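Local structure of purine phosphoribosyltransferase (Pyrococcus horikoshii, 1VDM) at residues W9-A14 with A117-K122; R13-L18 with A41-H46. The protein probably transfers a phosphoribosyl group to or from a purine base, as a type I phosphoribosyltransferase. All blocks are in the same frame, centred on the assembly; numbering follows the deposited sequence.

Interaction 1. Residues W9-A14 with A117-K122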
loop_
_atom_site.group_PDB
_atom_site.type_symbol
_atom_site.label_atom_id
_atom_site.label_comp_id
_atom_site.label_asym_id
_atom_site.label_seq_id
_atom_site.Cartn_x
_atom_site.Cartn_y
_atom_site.Cartn_z
ATOM N N TRP G 9 17.943 -21.977 4.658
ATOM C CA TRP G 9 16.873 -22.934 4.401
ATOM C C TRP G 9 17.251 -24.268 5.054
ATOM O O TRP G 9 16.374 -24.983 5.568
ATOM C CB TRP G 9 16.628 -23.123 2.897
ATOM C CG TRP G 9 15.407 -23.971 2.529
ATOM C CD1 TRP G 9 15.284 -24.776 1.434
ATOM C CD2 TRP G 9 14.156 -24.085 3.246
ATOM N NE1 TRP G 9 14.051 -25.388 1.423
ATOM C CE2 TRP G 9 13.340 -24.984 2.522
ATOM C CE3 TRP G 9 13.652 -23.517 4.427
ATOM C CZ2 TRP G 9 12.048 -25.335 2.938
ATOM C CZ3 TRP G 9 12.376 -23.866 4.842
ATOM C CH2 TRP G 9 11.585 -24.771 4.096
ATOM N N GLN G 10 18.549 -24.595 5.047
ATOM C CA GLN G 10 19.012 -25.817 5.683
ATOM C C GLN G 10 18.772 -25.704 7.177
ATOM O O GLN G 10 18.382 -26.675 7.822
ATOM C CB GLN G 10 20.507 -26.065 5.423
ATOM C CG GLN G 10 20.819 -26.658 4.052
ATOM C CD GLN G 10 22.305 -26.869 3.830
ATOM O OE1 GLN G 10 23.092 -25.921 3.903
ATOM N NE2 GLN G 10 22.699 -28.116 3.554
ATOM N N VAL G 11 18.994 -24.522 7.738
ATOM C CA VAL G 11 18.779 -24.350 9.168
ATOM C C VAL G 11 17.285 -24.347 9.524
ATOM O O VAL G 11 16.889 -24.878 10.566
ATOM C CB VAL G 11 19.460 -23.052 9.689
ATOM C CG1 VAL G 11 19.079 -22.799 11.139
ATOM C CG2 VAL G 11 20.972 -23.194 9.580
ATOM N N ASP G 12 16.452 -23.765 8.664
ATOM C CA ASP G 12 15.015 -23.740 8.925
ATOM C C ASP G 12 14.442 -25.161 8.881
ATOM O O ASP G 12 13.735 -25.580 9.797
ATOM C CB ASP G 12 14.280 -22.842 7.917
ATOM C CG ASP G 12 14.010 -21.442 8.462
ATOM O OD1 ASP G 12 13.844 -21.289 9.691
ATOM O OD2 ASP G 12 13.944 -20.495 7.654
ATOM N N ARG G 13 14.750 -25.902 7.825
ATOM C CA ARG G 13 14.266 -27.271 7.718
ATOM C C ARG G 13 14.753 -28.150 8.875
ATOM O O ARG G 13 14.020 -29.020 9.364
ATOM C CB ARG G 13 14.698 -27.887 6.395
ATOM C CG ARG G 13 13.921 -27.383 5.217
ATOM C CD ARG G 13 14.357 -28.107 3.973
ATOM N NE ARG G 13 15.577 -27.554 3.399
ATOM C CZ ARG G 13 16.165 -28.035 2.312
ATOM N NH1 ARG G 13 15.656 -29.089 1.686
ATOM N NH2 ARG G 13 17.234 -27.434 1.821
ATOM N N ALA G 14 15.986 -27.916 9.312
ATOM C CA ALA G 14 16.558 -28.681 10.409
ATOM C C ALA G 14 15.818 -28.361 11.694
ATOM O O ALA G 14 15.546 -29.249 12.501
ATOM C CB ALA G 14 18.037 -28.352 10.568
ATOM N N ALA G 117 19.216 -30.658 22.221
ATOM C CA ALA G 117 18.975 -30.542 20.790
ATOM C C ALA G 117 20.008 -29.642 20.126
ATOM O O ALA G 117 20.328 -28.564 20.632
ATOM C CB ALA G 117 17.573 -30.000 20.543
ATOM N N CYS G 118 20.519 -30.097 18.987
ATOM C CA CYS G 118 21.525 -29.361 18.230
ATOM C C CYS G 118 21.268 -29.493 16.747
ATOM O O CYS G 118 20.632 -30.445 16.298
ATOM C CB CYS G 118 22.930 -29.909 18.515
ATOM S SG CYS G 118 23.571 -29.581 20.155
ATOM N N LEU G 119 21.769 -28.537 15.980
ATOM C CA LEU G 119 21.611 -28.601 14.542
ATOM C C LEU G 119 22.528 -29.702 14.015
ATOM O O LEU G 119 22.137 -30.488 13.148
ATOM C CB LEU G 119 21.999 -27.270 13.911
ATOM C CG LEU G 119 21.110 -26.081 14.259
ATOM C CD1 LEU G 119 21.734 -24.790 13.718
ATOM C CD2 LEU G 119 19.719 -26.319 13.662
ATOM N N ALA G 120 23.747 -29.756 14.553
ATOM C CA ALA G 120 24.736 -30.740 14.132
ATOM C C ALA G 120 25.647 -31.184 15.264
ATOM O O ALA G 120 25.688 -30.571 16.331
ATOM C CB ALA G 120 25.578 -30.174 12.997
ATOM N N MET G 121 26.375 -32.266 15.020
ATOM C CA MET G 121 27.314 -32.790 16.002
ATOM C C MET G 121 28.518 -33.366 15.282
ATOM O O MET G 121 28.438 -33.750 14.113
ATOM C CB MET G 121 26.681 -33.894 16.855
ATOM C CG MET G 121 26.550 -35.237 16.149
ATOM S SD MET G 121 27.329 -36.622 17.044
ATOM C CE MET G 121 27.946 -37.583 15.668
ATOM N N LYS G 122 29.638 -33.416 15.990
ATOM C CA LYS G 122 30.861 -33.972 15.436
ATOM C C LYS G 122 31.147 -35.283 16.173
ATOM O O LYS G 122 31.020 -35.359 17.398
ATOM C CB LYS G 122 31.989 -32.951 15.573
ATOM C CG LYS G 122 31.801 -31.786 14.605
ATOM C CD LYS G 122 32.702 -30.616 14.906
ATOM C CE LYS G 122 32.661 -29.603 13.777
ATOM N NZ LYS G 122 33.617 -28.489 14.000
#
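L119 reaches helix 8-23 with both methyls of its isobutyl group, one for each of two helix residues a turn apart. CD2 meets the methyl of A14, 4.1 Å from L119 CD2 to A14 CB, and CD1 comes alongside V11, with L119 CD1 4.2 Å from V11 CG1. These are light van der Waals touches. The small side chain of A14 lets the backbones come fairly close, the CA atoms of A14 and L119 being 6.5 Å apart. L119 sits at the corner between strands 113-118 and 120-121, and there its CG lies beside the backbone N and opposite the carbonyl carbon (chi1 -66°), which carries the forked end across to the helix. The corner itself is held by backbone hydrogen bonds from L119 to V133 and F134.

W9 and R13 stand off the L119 contact, on another flank of the helix, as a cation-pi pair: R13 CG lies 3.5 Å above the plane of the W9 ring, displaced toward its rim, and W9 NE1 lies over a face of the R13 guanidinium. A second subunit takes up the polar ends: its P143 O accepts from W9 NE1 and its E145 O from R13 NH1.

The buried apolar patch continues inside the chain, V11 onto P143 and A14 onto V133 and F134. Helix 8-23 thus rests on the bend where the chain leaves the five-stranded sheet at strand 113-118 and enters the small sheet as strand 120-121, between strands 92-93 and 134-135.

Interaction 2. Residues R13-L18 with A41-H46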
loop_
_atom_site.group_PDB
_atom_site.type_symbol
_atom_site.label_atom_id
_atom_site.label_comp_id
_atom_site.label_asym_id
_atom_site.label_seq_id
_atom_site.Cartn_x
_atom_site.Cartn_y
_atom_site.Cartn_z
ATOM N N ARG G 13 14.750 -25.902 7.825
ATOM C CA ARG G 13 14.266 -27.271 7.718
ATOM C C ARG G 13 14.753 -28.150 8.875
ATOM O O ARG G 13 14.020 -29.020 9.364
ATOM C CB ARG G 13 14.698 -27.887 6.395
ATOM C CG ARG G 13 13.921 -27.383 5.217
ATOM C CD ARG G 13 14.357 -28.107 3.973
ATOM N NE ARG G 13 15.577 -27.554 3.399
ATOM C CZ ARG G 13 16.165 -28.035 2.312
ATOM N NH1 ARG G 13 15.656 -29.089 1.686
ATOM N NH2 ARG G 13 17.234 -27.434 1.821
ATOM N N ALA G 14 15.986 -27.916 9.312
ATOM C CA ALA G 14 16.558 -28.681 10.409
ATOM C C ALA G 14 15.818 -28.361 11.694
ATOM O O ALA G 14 15.546 -29.249 12.501
ATOM C CB ALA G 14 18.037 -28.352 10.568
ATOM N N ILE G 15 15.508 -27.083 11.889
ATOM C CA ILE G 15 14.798 -26.655 13.086
ATOM C C ILE G 15 13.375 -27.203 13.099
ATOM O O ILE G 15 12.871 -27.584 14.149
ATOM C CB ILE G 15 14.741 -25.120 13.183
ATOM C CG1 ILE G 15 16.128 -24.570 13.490
ATOM C CG2 ILE G 15 13.755 -24.694 14.270
ATOM C CD1 ILE G 15 16.160 -23.062 13.572
ATOM N N PHE G 16 12.733 -27.244 11.933
ATOM C CA PHE G 16 11.370 -27.761 11.845
ATOM C C PHE G 16 11.334 -29.246 12.179
ATOM O O PHE G 16 10.405 -29.716 12.848
ATOM C CB PHE G 16 10.763 -27.510 10.448
ATOM C CG PHE G 16 10.090 -26.160 10.312
ATOM C CD1 PHE G 16 9.002 -25.822 11.124
ATOM C CD2 PHE G 16 10.564 -25.208 9.401
ATOM C CE1 PHE G 16 8.396 -24.547 11.035
ATOM C CE2 PHE G 16 9.966 -23.936 9.306
ATOM C CZ PHE G 16 8.879 -23.610 10.128
ATOM N N ALA G 17 12.351 -29.973 11.724
ATOM C CA ALA G 17 12.455 -31.407 11.983
ATOM C C ALA G 17 12.632 -31.656 13.481
ATOM O O ALA G 17 12.001 -32.536 14.060
ATOM C CB ALA G 17 13.630 -31.991 11.207
ATOM N N LEU G 18 13.495 -30.871 14.106
ATOM C CA LEU G 18 13.738 -31.009 15.527
ATOM C C LEU G 18 12.452 -30.736 16.291
ATOM O O LEU G 18 12.113 -31.457 17.224
ATOM C CB LEU G 18 14.839 -30.035 15.971
ATOM C CG LEU G 18 16.215 -30.324 15.362
ATOM C CD1 LEU G 18 17.148 -29.126 15.540
ATOM C CD2 LEU G 18 16.802 -31.569 16.019
ATOM N N ALA G 41 17.329 -21.728 19.128
ATOM C CA ALA G 41 16.611 -21.537 20.384
ATOM C C ALA G 41 15.391 -20.632 20.234
ATOM O O ALA G 41 14.282 -21.018 20.596
ATOM C CB ALA G 41 17.547 -20.970 21.438
ATOM N N VAL G 42 15.603 -19.427 19.711
ATOM C CA VAL G 42 14.516 -18.476 19.510
ATOM C C VAL G 42 13.436 -19.096 18.628
ATOM O O VAL G 42 12.261 -19.061 18.973
ATOM C CB VAL G 42 15.029 -17.152 18.863
ATOM C CG1 VAL G 42 13.872 -16.350 18.293
ATOM C CG2 VAL G 42 15.743 -16.322 19.910
ATOM N N ARG G 43 13.842 -19.664 17.498
ATOM C CA ARG G 43 12.901 -20.294 16.587
ATOM C C ARG G 43 12.105 -21.408 17.275
ATOM O O ARG G 43 10.882 -21.485 17.116
ATOM C CB ARG G 43 13.635 -20.837 15.361
ATOM C CG ARG G 43 13.957 -19.775 14.317
ATOM C CD ARG G 43 13.335 -20.147 12.977
ATOM N NE ARG G 43 11.912 -20.440 13.147
ATOM C CZ ARG G 43 11.175 -21.115 12.277
ATOM N NH1 ARG G 43 11.721 -21.572 11.161
ATOM N NH2 ARG G 43 9.896 -21.351 12.535
ATOM N N LEU G 44 12.782 -22.258 18.045
ATOM C CA LEU G 44 12.094 -23.340 18.747
ATOM C C LEU G 44 11.152 -22.794 19.827
ATOM O O LEU G 44 10.116 -23.395 20.125
ATOM C CB LEU G 44 13.105 -24.311 19.374
ATOM C CG LEU G 44 13.840 -25.265 18.425
ATOM C CD1 LEU G 44 14.912 -26.029 19.202
ATOM C CD2 LEU G 44 12.859 -26.232 17.776
ATOM N N SER G 45 11.514 -21.659 20.418
ATOM C CA SER G 45 10.669 -21.049 21.440
ATOM C C SER G 45 9.314 -20.682 20.826
ATOM O O SER G 45 8.273 -20.866 21.450
ATOM C CB SER G 45 11.325 -19.792 22.002
ATOM O OG SER G 45 10.501 -19.208 22.994
ATOM N N HIS G 46 9.349 -20.164 19.600
ATOM C CA HIS G 46 8.148 -19.774 18.869
ATOM C C HIS G 46 7.373 -21.000 18.377
ATOM O O HIS G 46 6.190 -21.147 18.671
ATOM C CB HIS G 46 8.525 -18.895 17.665
ATOM C CG HIS G 46 8.929 -17.499 18.030
ATOM N ND1 HIS G 46 8.015 -16.522 18.360
ATOM C CD2 HIS G 46 10.149 -16.915 18.114
ATOM C CE1 HIS G 46 8.653 -15.396 18.631
ATOM N NE2 HIS G 46 9.948 -15.608 18.489
#
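I15 pushes its branched side chain against R43 and L44, so that two consecutive residues of helix 38-47 share one isoleucine. Its CG2, which stands anti to the backbone N, meets the methyl L44 CD2 at 3.9 Å. The longer branch runs beside the backbone N and ends at CD1, 3.8 Å from R43 CB and also against R43 CG and CD, so it crosses the aliphatic root of the arginine at a slant. L44 CD2 additionally touches the backbone of the first helix, 3.9 Å from I15 O.

Beyond that apolar root R43 bends at chi2 (-122°) and again at chi3, and this double bend brings its guanidinium back to F16. The two flat groups stand nearly upright to each other, 80° between planes. F16 CZ sits at the guanidinium edge, close to its plane, 3.5 Å from R43 NH2, and F16 CE2 is 3.5 Å from R43 NH1. The charge is met elsewhere: NH1 forms a salt bridge with D12, one turn before F16 on the same helix. Replacing R43 with a leucine would probably leave D12 without this partner and open a gap beside the tip of the F16 ring. Further out, F16 stacks on F16 of a third subunit, and W144 of a fourth subunit packs on R43.

The axes of segments 13-18 and 41-46 cross at -47°, 10.2 Å apart at their closest approach. Helix 38-47 is the connection of the beta-alpha-beta unit between parallel strands 29-33 and 53-61, and A41 and L44 pack on V89 of the sheet. Helix 8-23 packs against the side of helix 38-47 that carries R43 and L44, an arrangement consistent with the layered alpha/beta core of type I phosphoribosyltransferases.

In the fold
Helix 8-23 serves both contacts, and R13 and A14 belong to each; the centres of interactions 1 and 2 are about 9 Å apart. L119 continues from the first into the second: its CD2 lies 4.0 Å from I15 CG1 and 4.2 Å from L18 CD1, so the apolar packing of the two contacts meets at L119. A charged link joins them too, D12 OD1 to R43 NH1 at 2.6 Å. As for the active site, the chain through D90, S93 and D94 matches the phosphoribosyl-pyrophosphate-binding motif of the family. K122 from interaction 1 forms a salt bridge with D94, so segment 117-122 probably borders that site, whereas interaction 2 packs on the preceding strand 85-90.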